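Side-chain contacts in Dot/Icm T4SS effector (Legionella pneumophila subsp. pneumophila, PDB 4HFV), which is of unknown function but is a putative Dot/Icm type IV secretion effector, possibly acting as a metaeffector: residues A[22-27]-A[36-41]; A[125-130]-A[173-178]; A[131-136]-A[152-157]. All coordinates share one frame; numbering follows the deposited sequence. Where two conformers were deposited one is given.

Contact 1. Residues A[22-27]-A[36-41]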
ATOM      1  N   THR A  22      34.806  -2.734  11.643  1.00 11.51           N
ATOM      2  CA  THR A  22      35.071  -2.750  13.078  1.00 10.79           C
ATOM      3  C   THR A  22      34.474  -4.036  13.666  1.00 11.53           C
ATOM      4  O   THR A  22      35.105  -4.706  14.461  1.00 12.87           O
ATOM      5  CB  THR A  22      34.457  -1.485  13.743  1.00 15.15           C
ATOM      6  OG1 THR A  22      35.203  -0.343  13.289  1.00 19.59           O
ATOM      7  CG2 THR A  22      34.527  -1.586  15.301  1.00 19.66           C
ATOM      8  N   LEU A  23      33.257  -4.375  13.230  1.00  9.09           N
ATOM      9  CA  LEU A  23      32.575  -5.615  13.646  1.00 17.51           C
ATOM     10  C   LEU A  23      33.435  -6.840  13.322  1.00 10.91           C
ATOM     11  O   LEU A  23      33.606  -7.732  14.141  1.00 12.92           O
ATOM     12  CB  LEU A  23      31.184  -5.741  12.941  1.00 15.89           C
ATOM     13  CG  LEU A  23      30.265  -6.855  13.502  1.00 13.22           C
ATOM     14  CD1 LEU A  23      29.923  -6.583  15.009  1.00 19.07           C
ATOM     15  CD2 LEU A  23      28.990  -7.004  12.677  1.00 10.71           C
ATOM     16  N   ILE A  24      33.975  -6.886  12.117  1.00 10.45           N
ATOM     17  CA  ILE A  24      34.833  -7.976  11.704  1.00 11.59           C
ATOM     18  C   ILE A  24      36.070  -8.072  12.626  1.00 12.34           C
ATOM     19  O   ILE A  24      36.432  -9.152  13.114  1.00 14.56           O
ATOM     20  CB  ILE A  24      35.267  -7.790  10.221  1.00 17.13           C
ATOM     21  CG1 ILE A  24      34.092  -8.094   9.262  1.00 15.83           C
ATOM     22  CG2 ILE A  24      36.435  -8.704   9.862  1.00 17.20           C
ATOM     23  CD1 ILE A  24      34.273  -7.475   7.871  1.00 13.13           C
ATOM     24  N   LYS A  25      36.704  -6.923  12.856  1.00 14.30           N
ATOM     25  CA  LYS A  25      37.905  -6.854  13.642  1.00 18.16           C
ATOM     26  C   LYS A  25      37.650  -7.146  15.122  1.00 17.84           C
ATOM     27  O   LYS A  25      38.571  -7.602  15.785  1.00 13.49           O
ATOM     28  CB  LYS A  25      38.615  -5.509  13.424  1.00 14.63           C
ATOM     29  CG  LYS A  25      39.438  -5.478  12.136  1.00 19.56           C
ATOM     30  CD  LYS A  25      39.874  -4.050  11.771  1.00 24.44           C
ATOM     31  CE  LYS A  25      40.847  -4.019  10.569  1.00 26.88           C
ATOM     32  NZ  LYS A  25      41.337  -2.627  10.336  1.00 27.49           N
ATOM     33  N   SER A  26      36.427  -6.905  15.620  1.00 16.32           N
ATOM     34  CA  SER A  26      36.098  -7.224  17.020  1.00 16.69           C
ATOM     35  C   SER A  26      36.141  -8.729  17.251  1.00 18.27           C
ATOM     36  O   SER A  26      36.328  -9.161  18.368  1.00 20.96           O
ATOM     37  CB  SER A  26      34.737  -6.653  17.482  1.00 13.82           C
ATOM     38  OG  SER A  26      33.647  -7.329  16.867  1.00 22.65           O
ATOM     39  N   HIS A  27      35.955  -9.528  16.203  0.53 14.32           N
ATOM     40  CA  HIS A  27      36.132 -10.990  16.330  0.53 18.33           C
ATOM     41  C   HIS A  27      37.575 -11.424  16.013  0.53 18.66           C
ATOM     42  O   HIS A  27      38.122 -12.312  16.674  0.53 18.62           O
ATOM     43  CB  HIS A  27      35.135 -11.784  15.445  0.53 28.96           C
ATOM     44  CG  HIS A  27      35.364 -13.269  15.477  0.53 28.81           C
ATOM     45  ND1 HIS A  27      35.834 -13.975  14.388  0.53 27.35           N
ATOM     46  CD2 HIS A  27      35.234 -14.172  16.482  0.53 32.99           C
ATOM     47  CE1 HIS A  27      35.963 -15.250  14.716  0.53 32.75           C
ATOM     48  NE2 HIS A  27      35.616 -15.395  15.983  0.53 31.83           N
ATOM     49  N   ASP A  36      37.711  -3.730  -1.882  1.00 40.56           N
ATOM     50  CA  ASP A  36      36.592  -3.887  -2.816  1.00 42.07           C
ATOM     51  C   ASP A  36      35.876  -5.253  -2.679  1.00 49.98           C
ATOM     52  O   ASP A  36      34.984  -5.581  -3.473  1.00 42.45           O
ATOM     53  CB  ASP A  36      37.021  -3.569  -4.258  1.00 60.55           C
ATOM     54  CG  ASP A  36      37.515  -4.780  -5.008  1.00 68.90           C
ATOM     55  OD1 ASP A  36      38.587  -5.300  -4.621  1.00 66.16           O
ATOM     56  OD2 ASP A  36      36.840  -5.201  -5.991  1.00 69.25           O
ATOM     57  N   LYS A  37      36.226  -6.022  -1.641  1.00 38.55           N
ATOM     58  CA  LYS A  37      35.588  -7.326  -1.398  1.00 41.62           C
ATOM     59  C   LYS A  37      35.255  -7.551   0.081  1.00 35.57           C
ATOM     60  O   LYS A  37      35.508  -8.605   0.648  1.00 33.05           O
ATOM     61  CB  LYS A  37      36.473  -8.457  -1.932  1.00 51.82           C
ATOM     62  CG  LYS A  37      36.457  -8.576  -3.459  1.00 66.72           C
ATOM     63  CD  LYS A  37      37.720  -9.229  -4.004  1.00 72.19           C
ATOM     64  CE  LYS A  37      37.494  -9.778  -5.420  1.00 72.55           C
ATOM     65  NZ  LYS A  37      38.722 -10.424  -5.975  1.00 70.78           N
ATOM     66  N   LEU A  38      34.640  -6.563   0.693  1.00 31.77           N
ATOM     67  CA  LEU A  38      34.347  -6.646   2.112  1.00 28.67           C
ATOM     68  C   LEU A  38      33.490  -7.870   2.453  1.00 27.59           C
ATOM     69  O   LEU A  38      33.630  -8.452   3.518  1.00 25.95           O
ATOM     70  CB  LEU A  38      33.672  -5.366   2.538  1.00 27.42           C
ATOM     71  CG  LEU A  38      33.603  -5.025   3.997  1.00 24.90           C
ATOM     72  CD1 LEU A  38      34.965  -5.287   4.705  1.00 25.70           C
ATOM     73  CD2 LEU A  38      33.193  -3.582   4.064  1.00 24.90           C
ATOM     74  N   GLU A  39      32.625  -8.291   1.532  1.00 28.84           N
ATOM     75  CA  GLU A  39      31.744  -9.424   1.807  1.00 28.00           C
ATOM     76  C   GLU A  39      32.473 -10.732   2.118  1.00 28.40           C
ATOM     77  O   GLU A  39      31.928 -11.565   2.828  1.00 29.66           O
ATOM     78  CB  GLU A  39      30.671  -9.655   0.693  1.00 29.65           C
ATOM     79  CG  GLU A  39      31.018  -9.230  -0.715  1.00 47.48           C
ATOM     80  CD  GLU A  39      30.961  -7.718  -0.918  1.00 57.32           C
ATOM     81  OE1 GLU A  39      32.029  -7.118  -1.010  1.00 33.92           O
ATOM     82  OE2 GLU A  39      29.874  -7.115  -1.007  1.00 68.98           O
ATOM     83  N   TYR A  40      33.678 -10.903   1.590  1.00 30.48           N
ATOM     84  CA  TYR A  40      34.485 -12.104   1.836  1.00 31.50           C
ATOM     85  C   TYR A  40      34.925 -12.247   3.311  1.00 29.37           C
ATOM     86  O   TYR A  40      35.300 -13.337   3.749  1.00 29.94           O
ATOM     87  CB  TYR A  40      35.729 -12.100   0.933  1.00 34.64           C
ATOM     88  CG  TYR A  40      35.433 -12.216  -0.561  1.00 43.58           C
ATOM     89  CD1 TYR A  40      34.201 -12.675  -1.029  1.00 51.00           C
ATOM     90  CD2 TYR A  40      36.395 -11.878  -1.501  1.00 54.24           C
ATOM     91  CE1 TYR A  40      33.944 -12.790  -2.402  1.00 58.09           C
ATOM     92  CE2 TYR A  40      36.146 -11.987  -2.864  1.00 61.08           C
ATOM     93  CZ  TYR A  40      34.926 -12.445  -3.308  1.00 57.80           C
ATOM     94  OH  TYR A  40      34.694 -12.534  -4.660  1.00 57.79           O
ATOM     95  N   SER A  41      34.888 -11.136   4.051  1.00 27.35           N
ATOM     96  CA  SER A  41      35.297 -11.113   5.460  1.00 34.04           C
ATOM     97  C   SER A  41      34.124 -11.326   6.395  1.00 24.85           C
ATOM     98  O   SER A  41      34.278 -11.373   7.613  1.00 27.90           O
ATOM     99  CB  SER A  41      35.979  -9.775   5.794  1.00 25.07           C
ATOM    100  OG  SER A  41      37.175  -9.663   5.038  1.00 37.70           O
TER
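Leu38, in a 3-10 segment, is the first residue of the second segment to meet Ile24, on helix 9-27. With CG anti to the backbone N (chi1 -163°), the leucine swings one of its two methyls across to the helix, and its CD1 comes within 3.9 Å of Ile24 CD1. The touch is methyl to methyl, the sort of directionless contact that suits branched aliphatic chains in a buried place. The chain then winds on for a full 3-10 turn, its backbone closed by the bond from Ser41 N to Leu38 O at 3.0 Å. Because such a helix has three residues per turn, Ser41 returns to the flank that Leu38 occupied, and its CB points at Ile24. Here Ile24 CD1 lies 3.5 Å from Ser41 CB, while Ile24 CG1 runs past the carbonyl oxygen Ser41 O at 3.7 Å. What meets the isoleucine is thus the methylene and backbone of the serine, a residue small enough for Ile24 CA and Ser41 CA to stand 7.0 Å apart. Ile24 CD1 touches both partners; its CG1 branch lies anti to the carbonyl carbon (chi1 -74°) and carries the methyl out to them. Ile24 also packs on Ala31 and Val45 of the loop joining helix 9-27 to helix 49-64. Leu38, for its part, touches Arg17, Ile20 and Ile21 of helix 9-27 and Leu57 of helix 49-64, so through Leu38 the 3-10 turn packs against both helices.

Contact 2. Residues A[125-130]-A[173-178]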
ATOM      1  N   ASP A 125       7.612   6.836   4.044  1.00 16.92           N
ATOM      2  CA  ASP A 125       8.376   7.113   2.810  1.00 19.89           C
ATOM      3  C   ASP A 125       9.636   6.218   2.711  1.00 19.68           C
ATOM      4  O   ASP A 125       9.937   5.646   1.646  1.00 14.91           O
ATOM      5  CB  ASP A 125       8.756   8.597   2.751  1.00 22.59           C
ATOM      6  CG  ASP A 125       7.541   9.519   2.680  1.00 27.71           C
ATOM      7  OD1 ASP A 125       6.434   9.064   2.304  1.00 26.14           O
ATOM      8  OD2 ASP A 125       7.691  10.707   3.017  1.00 34.37           O
HETATM    9  N   MSE A 126      10.382   6.096   3.816  1.00 18.34           N
HETATM   10  CA  MSE A 126      11.575   5.272   3.813  1.00 14.59           C
HETATM   11  C   MSE A 126      11.299   3.807   3.530  1.00 16.06           C
HETATM   12  O   MSE A 126      11.936   3.207   2.632  1.00 11.82           O
HETATM   13  CB  MSE A 126      12.348   5.440   5.140  1.00 14.31           C
HETATM   14  CG  MSE A 126      12.793   6.895   5.333  1.00 25.78           C
HETATM   15 SE   MSE A 126      13.381   7.318   7.160  0.60 27.69          SE
HETATM   16  CE  MSE A 126      14.810   6.144   6.910  1.00 13.28           C
ATOM     17  N   TYR A 127      10.400   3.201   4.304  1.00 14.64           N
ATOM     18  CA  TYR A 127      10.155   1.779   4.139  1.00 10.83           C
ATOM     19  C   TYR A 127       9.502   1.479   2.785  1.00 13.62           C
ATOM     20  O   TYR A 127       9.724   0.408   2.206  1.00 13.47           O
ATOM     21  CB  TYR A 127       9.249   1.211   5.226  1.00 10.70           C
ATOM     22  CG  TYR A 127       9.859   1.175   6.616  1.00 15.80           C
ATOM     23  CD1 TYR A 127      11.220   1.006   6.807  1.00 25.42           C
ATOM     24  CD2 TYR A 127       9.043   1.293   7.742  1.00 18.26           C
ATOM     25  CE1 TYR A 127      11.756   0.974   8.080  1.00 22.24           C
ATOM     26  CE2 TYR A 127       9.561   1.253   9.010  1.00 17.42           C
ATOM     27  CZ  TYR A 127      10.925   1.087   9.171  1.00 18.27           C
ATOM     28  OH  TYR A 127      11.453   1.034  10.442  1.00 25.75           O
ATOM     29  N   SER A 128       8.694   2.398   2.293  0.64 16.15           N
ATOM     30  CA  SER A 128       8.117   2.209   0.978  0.64 13.63           C
ATOM     31  C   SER A 128       9.230   2.171  -0.082  0.64 12.69           C
ATOM     32  O   SER A 128       9.256   1.290  -0.960  0.64 12.96           O
ATOM     33  CB  SER A 128       7.070   3.296   0.700  0.64 19.17           C
ATOM     34  OG  SER A 128       6.506   3.147  -0.575  0.64 19.68           O
ATOM     35  N   ALA A 129      10.174   3.114   0.015  1.00 13.18           N
ATOM     36  CA  ALA A 129      11.261   3.191  -0.956  1.00 17.47           C
ATOM     37  C   ALA A 129      12.107   1.931  -0.861  1.00 13.08           C
ATOM     38  O   ALA A 129      12.513   1.378  -1.884  1.00 13.76           O
ATOM     39  CB  ALA A 129      12.136   4.472  -0.760  1.00 16.50           C
ATOM     40  N   LEU A 130      12.344   1.457   0.364  1.00 10.67           N
ATOM     41  CA  LEU A 130      13.095   0.237   0.556  1.00 12.13           C
ATOM     42  C   LEU A 130      12.370  -0.977  -0.019  1.00 10.79           C
ATOM     43  O   LEU A 130      12.963  -1.791  -0.751  1.00 14.45           O
ATOM     44  CB  LEU A 130      13.367   0.022   2.040  1.00  9.53           C
ATOM     45  CG  LEU A 130      14.192  -1.195   2.451  1.00 14.57           C
ATOM     46  CD1 LEU A 130      15.516  -1.246   1.729  1.00 20.58           C
ATOM     47  CD2 LEU A 130      14.459  -1.134   3.996  1.00 15.50           C
ATOM     48  N   HIS A 173       1.831  -0.141   5.493  1.00 14.08           N
ATOM     49  CA  HIS A 173       0.364  -0.175   5.548  1.00 10.27           C
ATOM     50  C   HIS A 173      -0.140   0.388   6.909  1.00 15.82           C
ATOM     51  O   HIS A 173      -1.114   1.159   6.967  1.00 12.51           O
ATOM     52  CB  HIS A 173      -0.156  -1.589   5.377  1.00 13.74           C
ATOM     53  CG  HIS A 173      -1.645  -1.677   5.442  1.00 17.09           C
ATOM     54  ND1 HIS A 173      -2.469  -0.923   4.639  1.00 18.80           N
ATOM     55  CD2 HIS A 173      -2.462  -2.431   6.217  1.00 18.74           C
ATOM     56  CE1 HIS A 173      -3.727  -1.212   4.912  1.00 22.81           C
ATOM     57  NE2 HIS A 173      -3.747  -2.108   5.883  1.00 20.65           N
ATOM     58  N   LYS A 174       0.511  -0.026   7.993  1.00 18.40           N
ATOM     59  CA  LYS A 174       0.137   0.376   9.355  1.00 12.88           C
ATOM     60  C   LYS A 174       0.409   1.871   9.539  1.00 17.47           C
ATOM     61  O   LYS A 174      -0.441   2.616  10.056  1.00 13.80           O
ATOM     62  CB  LYS A 174       0.904  -0.458  10.389  1.00 16.91           C
ATOM     63  CG  LYS A 174       0.571  -0.113  11.863  1.00 20.21           C
ATOM     64  CD  LYS A 174       1.041  -1.210  12.800  1.00 38.03           C
ATOM     65  CE  LYS A 174       0.407  -1.102  14.193  1.00 40.30           C
ATOM     66  NZ  LYS A 174       0.977   0.030  14.974  1.00 37.04           N
ATOM     67  N   LEU A 175       1.563   2.325   9.047  1.00 17.26           N
ATOM     68  CA  LEU A 175       1.906   3.740   9.122  1.00 16.64           C
ATOM     69  C   LEU A 175       0.906   4.618   8.359  1.00 15.18           C
ATOM     70  O   LEU A 175       0.410   5.638   8.910  1.00 13.70           O
ATOM     71  CB  LEU A 175       3.368   3.976   8.679  1.00 14.24           C
ATOM     72  CG  LEU A 175       4.464   3.461   9.631  1.00 12.98           C
ATOM     73  CD1 LEU A 175       5.754   3.365   8.857  1.00 16.18           C
ATOM     74  CD2 LEU A 175       4.634   4.372  10.828  1.00 14.75           C
ATOM     75  N   ARG A 176       0.535   4.217   7.140  1.00 14.93           N
ATOM     76  CA  ARG A 176      -0.456   4.954   6.373  1.00 14.15           C
ATOM     77  C   ARG A 176      -1.814   4.956   7.059  1.00 16.15           C
ATOM     78  O   ARG A 176      -2.496   5.990   7.079  1.00 15.07           O
ATOM     79  CB  ARG A 176      -0.558   4.420   4.935  1.00 17.06           C
ATOM     80  CG  ARG A 176       0.606   4.881   4.127  1.00 15.27           C
ATOM     81  CD  ARG A 176       0.623   4.416   2.715  1.00 23.40           C
ATOM     82  NE  ARG A 176       1.875   4.827   2.062  1.00 25.17           N
ATOM     83  CZ  ARG A 176       2.311   4.297   0.916  1.00 23.09           C
ATOM     84  NH1 ARG A 176       1.587   3.374   0.302  1.00 20.54           N
ATOM     85  NH2 ARG A 176       3.454   4.691   0.376  1.00 21.88           N
ATOM     86  N   HIS A 177      -2.171   3.827   7.678  1.00 13.48           N
ATOM     87  CA  HIS A 177      -3.384   3.757   8.496  1.00 15.32           C
ATOM     88  C   HIS A 177      -3.343   4.819   9.601  1.00 16.27           C
ATOM     89  O   HIS A 177      -4.301   5.579   9.804  1.00 17.63           O
ATOM     90  CB  HIS A 177      -3.536   2.342   9.059  1.00 15.98           C
ATOM     91  CG  HIS A 177      -4.796   2.114   9.830  1.00 37.50           C
ATOM     92  ND1 HIS A 177      -5.888   1.469   9.292  1.00 33.53           N
ATOM     93  CD2 HIS A 177      -5.133   2.427  11.104  1.00 32.63           C
ATOM     94  CE1 HIS A 177      -6.850   1.404  10.197  1.00 36.88           C
ATOM     95  NE2 HIS A 177      -6.421   1.982  11.304  1.00 34.50           N
ATOM     96  N   GLU A 178      -2.217   4.882  10.310  1.00 15.79           N
ATOM     97  CA  GLU A 178      -2.114   5.777  11.461  1.00 17.01           C
ATOM     98  C   GLU A 178      -2.167   7.237  11.051  1.00 17.06           C
ATOM     99  O   GLU A 178      -2.748   8.063  11.752  1.00 18.63           O
ATOM    100  CB  GLU A 178      -0.842   5.489  12.258  1.00 22.00           C
ATOM    101  CG  GLU A 178      -0.813   4.102  12.837  1.00 28.22           C
ATOM    102  CD  GLU A 178       0.495   3.785  13.546  1.00 39.13           C
ATOM    103  OE1 GLU A 178       1.372   4.677  13.610  1.00 39.19           O
ATOM    104  OE2 GLU A 178       0.638   2.639  14.044  1.00 42.28           O
TER
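Tyr127 and Leu175 each point CB at the opposite helix, and with CG anti to the carbonyl carbon (chi1 -68° and -70°) the ring and the leucine branches lie where the two side chains cross at about a right angle. Leu175 CD1 approaches Tyr127 CD2 obliquely at 4.0 Å. The second pair is Ser128 and Arg176. With OG anti to its backbone N (chi1 179°) in one of two deposited conformers, Ser128 faces the guanidinium that Arg176 delivers on a chain extended from CG to NE. Ser128 OG and Arg176 NH2 remain 3.6 Å apart, a polar approach without a hydrogen bond, and doubtful because it rests on that conformer. Asp125 OD1 is 5.6 Å from Arg176 NH2, near enough that the opposite charges may influence each other, though not in contact, and it forms a salt bridge with Arg145 of the second subunit. The other terminal nitrogen, NH1, hydrogen-bonds a succinate that is also hydrogen-bonded with His173 ND1, while the His173 ring stacks on His173 of the second subunit. Tyrosine and leucine suit the apolar side of this helix pair, and the positively charged arginine suits the more solvent-accessible side. The chemistry is consistent with a carboxylate-binding site, which Ser169 helps to form, close to the subunit interface; the succinate probably came from the crystallisation liquor, so whether a natural anion binds there is undetermined.

Contact 3. Residues A[131-136]-A[152-157]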
ATOM      1  N   GLU A 131      11.104  -1.146   0.350  1.00 14.42           N
ATOM      2  CA  GLU A 131      10.300  -2.216  -0.253  1.00 14.40           C
ATOM      3  C   GLU A 131      10.302  -2.190  -1.793  1.00 14.15           C
ATOM      4  O   GLU A 131      10.490  -3.236  -2.420  1.00 13.76           O
ATOM      5  CB  GLU A 131       8.880  -2.193   0.266  1.00 14.92           C
ATOM      6  CG  GLU A 131       8.050  -3.374  -0.213  1.00 21.99           C
ATOM      7  CD  GLU A 131       6.621  -3.023  -0.383  1.00 30.21           C
ATOM      8  OE1 GLU A 131       6.122  -2.226   0.449  1.00 36.74           O
ATOM      9  OE2 GLU A 131       5.998  -3.545  -1.331  1.00 31.51           O
ATOM     10  N   LYS A 132      10.131  -1.023  -2.409  1.00 14.18           N
ATOM     11  CA  LYS A 132      10.162  -0.934  -3.876  1.00 18.15           C
ATOM     12  C   LYS A 132      11.515  -1.405  -4.412  1.00 20.98           C
ATOM     13  O   LYS A 132      11.623  -2.191  -5.396  1.00 11.78           O
ATOM     14  CB  LYS A 132       9.903   0.509  -4.342  1.00 16.91           C
ATOM     15  CG  LYS A 132       8.460   0.852  -4.647  1.00 40.40           C
ATOM     16  CD  LYS A 132       8.335   2.324  -5.077  1.00 49.54           C
ATOM     17  CE  LYS A 132       7.591   3.187  -4.034  1.00 54.30           C
ATOM     18  NZ  LYS A 132       6.112   2.949  -4.031  1.00 52.50           N
ATOM     19  N   PHE A 133      12.574  -0.896  -3.788  1.00 15.89           N
ATOM     20  CA  PHE A 133      13.905  -1.245  -4.180  1.00 12.39           C
ATOM     21  C   PHE A 133      14.100  -2.751  -4.160  1.00 13.28           C
ATOM     22  O   PHE A 133      14.565  -3.330  -5.155  1.00 14.31           O
ATOM     23  CB  PHE A 133      14.923  -0.547  -3.242  1.00 12.82           C
ATOM     24  CG  PHE A 133      16.289  -1.083  -3.342  1.00 11.78           C
ATOM     25  CD1 PHE A 133      17.174  -0.618  -4.319  1.00 14.30           C
ATOM     26  CD2 PHE A 133      16.724  -2.039  -2.431  1.00 12.48           C
ATOM     27  CE1 PHE A 133      18.470  -1.128  -4.377  1.00 14.46           C
ATOM     28  CE2 PHE A 133      18.005  -2.549  -2.492  1.00 15.43           C
ATOM     29  CZ  PHE A 133      18.872  -2.093  -3.447  1.00 14.04           C
ATOM     30  N   LEU A 134      13.717  -3.404  -3.065  1.00 11.92           N
ATOM     31  CA  LEU A 134      13.887  -4.856  -2.998  1.00 15.89           C
ATOM     32  C   LEU A 134      13.076  -5.602  -4.087  1.00 15.90           C
ATOM     33  O   LEU A 134      13.557  -6.563  -4.718  1.00 11.71           O
ATOM     34  CB  LEU A 134      13.555  -5.384  -1.582  1.00 14.61           C
ATOM     35  CG  LEU A 134      14.535  -4.990  -0.445  1.00 18.32           C
ATOM     36  CD1 LEU A 134      13.984  -5.396   0.865  1.00 21.37           C
ATOM     37  CD2 LEU A 134      15.916  -5.605  -0.558  1.00 17.69           C
ATOM     38  N   ARG A 135      11.841  -5.193  -4.289  1.00  8.29           N
ATOM     39  CA  ARG A 135      11.003  -5.782  -5.348  1.00 13.72           C
ATOM     40  C   ARG A 135      11.671  -5.631  -6.715  1.00 19.97           C
ATOM     41  O   ARG A 135      11.640  -6.551  -7.543  1.00 15.78           O
ATOM     42  CB  ARG A 135       9.610  -5.141  -5.351  1.00 13.02           C
ATOM     43  CG  ARG A 135       8.687  -5.605  -4.196  1.00 11.73           C
ATOM     44  CD  ARG A 135       7.177  -5.295  -4.527  1.00 20.22           C
ATOM     45  NE  ARG A 135       6.789  -3.930  -4.179  1.00 29.63           N
ATOM     46  CZ  ARG A 135       6.661  -2.914  -5.034  1.00 36.09           C
ATOM     47  NH1 ARG A 135       6.320  -1.713  -4.574  1.00 35.45           N
ATOM     48  NH2 ARG A 135       6.852  -3.088  -6.341  1.00 37.75           N
ATOM     49  N   SER A 136      12.350  -4.503  -6.915  1.00 16.27           N
ATOM     50  CA  SER A 136      13.009  -4.244  -8.195  1.00 11.90           C
ATOM     51  C   SER A 136      14.174  -5.212  -8.422  1.00 14.90           C
ATOM     52  O   SER A 136      14.600  -5.392  -9.551  1.00 15.65           O
ATOM     53  CB  SER A 136      13.468  -2.782  -8.303  1.00 15.65           C
ATOM     54  OG  SER A 136      14.735  -2.594  -7.661  1.00 14.36           O
ATOM     55  N   GLN A 152      19.132 -13.563  -8.535  1.00 24.17           N
ATOM     56  CA  GLN A 152      18.602 -13.043  -7.280  1.00 25.06           C
ATOM     57  C   GLN A 152      19.744 -12.491  -6.409  1.00 23.22           C
ATOM     58  O   GLN A 152      20.341 -13.224  -5.632  1.00 17.49           O
ATOM     59  CB  GLN A 152      17.866 -14.161  -6.539  1.00 16.78           C
ATOM     60  CG  GLN A 152      16.584 -14.607  -7.199  1.00 18.25           C
ATOM     61  CD  GLN A 152      15.467 -13.612  -7.019  1.00 21.78           C
ATOM     62  OE1 GLN A 152      15.218 -13.136  -5.916  1.00 22.83           O
ATOM     63  NE2 GLN A 152      14.764 -13.313  -8.098  1.00 23.89           N
ATOM     64  N   PRO A 153      20.045 -11.188  -6.533  1.00 16.63           N
ATOM     65  CA  PRO A 153      21.164 -10.660  -5.735  1.00 16.22           C
ATOM     66  C   PRO A 153      20.933 -10.823  -4.214  1.00 22.99           C
ATOM     67  O   PRO A 153      21.888 -10.825  -3.427  1.00 17.54           O
ATOM     68  CB  PRO A 153      21.188  -9.180  -6.126  1.00 15.73           C
ATOM     69  CG  PRO A 153      19.774  -8.887  -6.729  1.00 22.72           C
ATOM     70  CD  PRO A 153      19.402 -10.157  -7.381  1.00 14.62           C
ATOM     71  N   PHE A 154      19.672 -10.929  -3.794  1.00 13.15           N
ATOM     72  CA  PHE A 154      19.360 -11.040  -2.375  1.00 12.63           C
ATOM     73  C   PHE A 154      19.110 -12.463  -1.886  1.00 20.42           C
ATOM     74  O   PHE A 154      18.616 -12.645  -0.774  1.00 19.35           O
ATOM     75  CB  PHE A 154      18.210 -10.106  -1.977  1.00 12.13           C
ATOM     76  CG  PHE A 154      18.588  -8.664  -1.986  1.00 12.46           C
ATOM     77  CD1 PHE A 154      18.280  -7.859  -3.066  1.00 17.17           C
ATOM     78  CD2 PHE A 154      19.341  -8.128  -0.931  1.00 16.39           C
ATOM     79  CE1 PHE A 154      18.663  -6.534  -3.109  1.00 21.60           C
ATOM     80  CE2 PHE A 154      19.730  -6.794  -0.957  1.00 13.11           C
ATOM     81  CZ  PHE A 154      19.396  -5.989  -2.042  1.00 15.12           C
ATOM     82  N   ALA A 155      19.461 -13.459  -2.698  1.00 20.63           N
ATOM     83  CA  ALA A 155      19.449 -14.849  -2.253  1.00 27.15           C
ATOM     84  C   ALA A 155      20.700 -15.091  -1.384  1.00 26.96           C
ATOM     85  O   ALA A 155      21.699 -15.621  -1.815  1.00 26.38           O
ATOM     86  CB  ALA A 155      19.401 -15.812  -3.459  1.00 28.33           C
ATOM     87  N   ILE A 156      20.592 -14.678  -0.139  1.00 27.29           N
ATOM     88  CA  ILE A 156      21.688 -14.619   0.792  1.00 25.03           C
ATOM     89  C   ILE A 156      21.305 -15.590   1.894  1.00 30.13           C
ATOM     90  O   ILE A 156      20.115 -15.644   2.324  1.00 17.17           O
ATOM     91  CB  ILE A 156      21.795 -13.186   1.338  1.00 12.43           C
ATOM     92  CG1 ILE A 156      22.286 -12.223   0.251  1.00 18.65           C
ATOM     93  CG2 ILE A 156      22.692 -13.124   2.628  1.00 20.40           C
ATOM     94  CD1 ILE A 156      22.010 -10.675   0.603  1.00 14.70           C
ATOM     95  N   LYS A 157      22.288 -16.364   2.347  1.00 26.82           N
ATOM     96  CA  LYS A 157      22.018 -17.385   3.328  1.00 30.68           C
ATOM     97  C   LYS A 157      21.456 -16.755   4.591  1.00 13.85           C
ATOM     98  O   LYS A 157      21.973 -15.719   5.081  1.00 19.18           O
ATOM     99  CB  LYS A 157      23.278 -18.174   3.648  1.00 43.24           C
ATOM    100  CG  LYS A 157      23.013 -19.514   4.337  1.00 53.49           C
ATOM    101  CD  LYS A 157      24.318 -20.266   4.642  1.00 59.35           C
ATOM    102  CE  LYS A 157      25.171 -19.510   5.660  1.00 67.19           C
ATOM    103  NZ  LYS A 157      26.517 -20.129   5.873  1.00 75.08           N
TER
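Phe154 occupies the third position of the type I beta turn Gln152-Ala155, from which it inserts into an apolar pocket made in part by Phe133 and Leu134 of helix 120-136. The turn is closed by Ala155 N and Gln152 O at 3.1 Å, and projects the ring toward the helix. Leu134 covers one face of that ring in a CH-pi contact: its CD2 methyl stands 3.8 Å from the centroid of the Phe154 ring, 12° off the normal, practically above the centre. Phe133 meets the far end of the same ring, with Phe133 CE2 3.7 Å from Phe154 CZ. These two aromatic side chains cross at about a right angle, and their rings meet obliquely. Phe133 reaches this position with CG anti to the backbone N (chi1 166°), whereas Leu134 takes the other common choice, CG anti to the carbonyl carbon. Thr59 and Leu62 of helix 49-64 and Val161 of helix 161-188 also pack on Phe154, and His137 meets the Phe133 ring edge-to-face. Polar groups of the helix find partners locally: Arg135 NE bridges to Glu131 OE2 at 3.0 Å, and Ser136 OG bonds to a lone pair of Phe133 O at 2.6 Å. With no hydrogen bond across the contact, the loop is held here by hydrophobic burial and dispersion, for which a broad flat ring packed against a methyl of a branched leucine is well suited.

In the fold
From the N terminus, helix 9-27 leads into a loop that folds back on it, and contact 1 closes this eight-residue excursion. Helices 49-64, 70-90 and 101-109 follow before helix 120-136, which serves both remaining contacts: 125-130 in contact 2 and the adjoining 131-136 in contact 3. Contact 3 closes first, against the loop before helix 161-188, and is nested inside the longer loop that contact 2 completes on that last helix. Contacts 1 and 2 lie on opposite sides of the chain's centre, their own centres 32 Å apart. Helix 49-64 packs on residues of both contact 1 and contact 3.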